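Local coordinates for enterotoxin type A (Staphylococcus aureus, PDB 1I4G), which acts as a superantigen, activating T cells by binding MHC class II molecules, in part through zinc, and T-cell receptors, and causes staphylococcal food poisoning, at residues 13-18 with 178-183. The protein carries 1 engineered substitution. Residues are numbered along the deposited sequence; the frame is centred on the assembly and turned at random.
Sequences RKKSEL and KVQRGL
K15, in a short 3-10 turn of the N-terminal segment, lies against Q180 at the classic beta bulge where strand 181-187 of the beta-grasp domain begins, Q180 and R181 together sitting opposite the single residue Y231 of strand 225-231. One backbone hydrogen bond joins the two segments, from K15 N to Q180 O (2.8 Å), and the CA of K14 adds a C-H...O contact to the same oxygen. The K15 side chain leaves the backbone with CB near that carbonyl, and a chi1 of 82° turns K15 CG in over its own backbone, between N and C, and to 3.4 Å from Q180 OE1. From there the chain runs extended across the amide of Q180: K15 CD passes V179 O, and K15 CE lies 3.5 Å from V179 O and 3.7 Å from Q180 NE2. At the tip, K15 NZ is gripped by a salt bridge to D173 and by hydrogen bonds to the carbonyls of N171 and G177, and D173 OD1 also accepts from Q180 NE2, which ties the lysine and the glutamine to one carboxylate. On another flank the aliphatic parts of K14 and R181 run side by side, K14 CG to R181 CG at 3.7 Å, while the guanidinium of R181 pairs with the C-terminal carboxylate of S233. Water links the segments too: one molecule donates to Q180 OE1 at 2.8 Å and is hydrogen-bonded to S16 OG at 2.9 Å.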
loop_
_atom_site.group_PDB
_atom_site.type_symbol
_atom_site.label_atom_id
_atom_site.label_comp_id
_atom_site.label_asym_id
_atom_site.label_seq_id
_atom_site.Cartn_x
_atom_site.Cartn_y
_atom_site.Cartn_z
ATOM N N ARG A 13 17.078 6.338 5.201
ATOM C CA ARG A 13 16.749 6.651 6.596
ATOM C C ARG A 13 17.048 5.416 7.468
ATOM O O ARG A 13 16.913 4.302 6.982
ATOM C CB ARG A 13 15.260 7.036 6.626
ATOM C CG ARG A 13 14.674 7.528 7.925
ATOM C CD ARG A 13 14.432 9.057 7.960
ATOM N NE ARG A 13 13.092 9.578 7.609
ATOM C CZ ARG A 13 11.891 9.095 7.986
ATOM N NH1 ARG A 13 11.763 8.007 8.744
ATOM N NH2 ARG A 13 10.783 9.774 7.676
ATOM N N LYS A 14 17.564 5.601 8.685
ATOM C CA LYS A 14 17.850 4.488 9.597
ATOM C C LYS A 14 16.615 4.259 10.494
ATOM O O LYS A 14 15.966 5.240 10.849
ATOM C CB LYS A 14 19.060 4.843 10.452
ATOM C CG LYS A 14 20.364 4.268 9.909
ATOM C CD LYS A 14 21.585 4.702 10.746
ATOM C CE LYS A 14 21.849 6.203 10.563
ATOM N NZ LYS A 14 22.853 6.680 11.531
ATOM N N LYS A 15 16.258 3.016 10.870
ATOM C CA LYS A 15 15.081 2.866 11.743
ATOM C C LYS A 15 15.168 3.545 13.114
ATOM O O LYS A 15 14.111 3.876 13.710
ATOM C CB LYS A 15 14.544 1.431 11.879
ATOM C CG LYS A 15 15.186 0.507 12.823
ATOM C CD LYS A 15 14.148 -0.549 13.305
ATOM C CE LYS A 15 14.936 -1.609 14.044
ATOM N NZ LYS A 15 14.170 -2.707 14.665
ATOM N N SER A 16 16.403 3.823 13.576
ATOM C CA SER A 16 16.629 4.496 14.864
ATOM C C SER A 16 16.183 5.952 14.803
ATOM O O SER A 16 15.933 6.559 15.832
ATOM C CB SER A 16 18.093 4.420 15.267
ATOM O OG SER A 16 18.889 4.898 14.190
ATOM N N GLU A 17 16.033 6.492 13.592
ATOM C CA GLU A 17 15.587 7.867 13.412
ATOM C C GLU A 17 14.074 7.949 13.533
ATOM O O GLU A 17 13.517 9.045 13.532
ATOM C CB GLU A 17 16.025 8.398 12.052
ATOM C CG GLU A 17 17.518 8.332 11.826
ATOM C CD GLU A 17 17.942 8.882 10.449
ATOM O OE1 GLU A 17 17.362 9.925 10.017
ATOM O OE2 GLU A 17 18.852 8.267 9.813
ATOM N N LEU A 18 13.409 6.783 13.546
ATOM C CA LEU A 18 11.946 6.706 13.677
ATOM C C LEU A 18 11.604 6.814 15.147
ATOM O O LEU A 18 12.230 6.158 15.979
ATOM C CB LEU A 18 11.366 5.400 13.100
ATOM C CG LEU A 18 11.164 5.344 11.581
ATOM C CD1 LEU A 18 10.285 4.159 11.222
ATOM C CD2 LEU A 18 10.509 6.599 11.100
ATOM N N LYS A 178 16.214 -6.915 13.376
ATOM C CA LYS A 178 17.619 -6.611 13.028
ATOM C C LYS A 178 17.913 -5.718 11.827
ATOM O O LYS A 178 19.018 -5.184 11.734
ATOM C CB LYS A 178 18.466 -7.886 12.922
ATOM C CG LYS A 178 18.938 -8.440 14.272
ATOM C CD LYS A 178 19.252 -9.924 14.169
ATOM C CE LYS A 178 17.958 -10.708 13.933
ATOM N NZ LYS A 178 18.219 -12.124 13.576
ATOM N N VAL A 179 16.951 -5.563 10.917
ATOM C CA VAL A 179 17.139 -4.720 9.736
ATOM C C VAL A 179 17.065 -3.274 10.235
ATOM O O VAL A 179 16.218 -2.938 11.061
ATOM C CB VAL A 179 16.041 -4.981 8.681
ATOM C CG1 VAL A 179 16.265 -4.119 7.505
ATOM C CG2 VAL A 179 16.036 -6.441 8.265
ATOM N N GLN A 180 17.976 -2.438 9.750
ATOM C CA GLN A 180 18.063 -1.044 10.158
ATOM C C GLN A 180 17.808 -0.099 9.011
ATOM O O GLN A 180 17.413 1.032 9.240
ATOM C CB GLN A 180 19.454 -0.753 10.723
ATOM C CG GLN A 180 19.823 -1.602 11.933
ATOM C CD GLN A 180 18.886 -1.351 13.148
ATOM O OE1 GLN A 180 18.476 -0.205 13.426
ATOM N NE2 GLN A 180 18.540 -2.431 13.859
ATOM N N ARG A 181 18.098 -0.537 7.791
ATOM C CA ARG A 181 17.884 0.287 6.585
ATOM C C ARG A 181 17.328 -0.650 5.523
ATOM O O ARG A 181 17.663 -1.844 5.506
ATOM C CB ARG A 181 19.201 0.939 6.067
ATOM C CG ARG A 181 19.819 2.010 6.996
ATOM C CD ARG A 181 21.056 2.618 6.447
ATOM N NE ARG A 181 22.193 1.711 6.564
ATOM C CZ ARG A 181 23.045 1.403 5.572
ATOM N NH1 ARG A 181 22.895 1.919 4.376
ATOM N NH2 ARG A 181 24.060 0.560 5.752
ATOM N N GLY A 182 16.502 -0.128 4.627
ATOM C CA GLY A 182 15.935 -0.993 3.623
ATOM C C GLY A 182 15.290 -0.206 2.532
ATOM O O GLY A 182 14.745 0.863 2.786
ATOM N N LEU A 183 15.236 -0.810 1.349
ATOM C CA LEU A 183 14.654 -0.185 0.168
ATOM C C LEU A 183 13.849 -1.183 -0.702
ATOM O O LEU A 183 14.249 -2.338 -0.888
ATOM C CB LEU A 183 15.796 0.439 -0.651
ATOM C CG LEU A 183 15.504 0.980 -2.042
ATOM C CD1 LEU A 183 14.939 2.364 -1.928
ATOM C CD2 LEU A 183 16.779 0.992 -2.817
HETATM O O HOH W 1 15.628 2.780 5.227
HETATM O O HOH W 2 14.092 -4.485 11.930
HETATM O O HOH W 3 19.329 2.369 12.944
#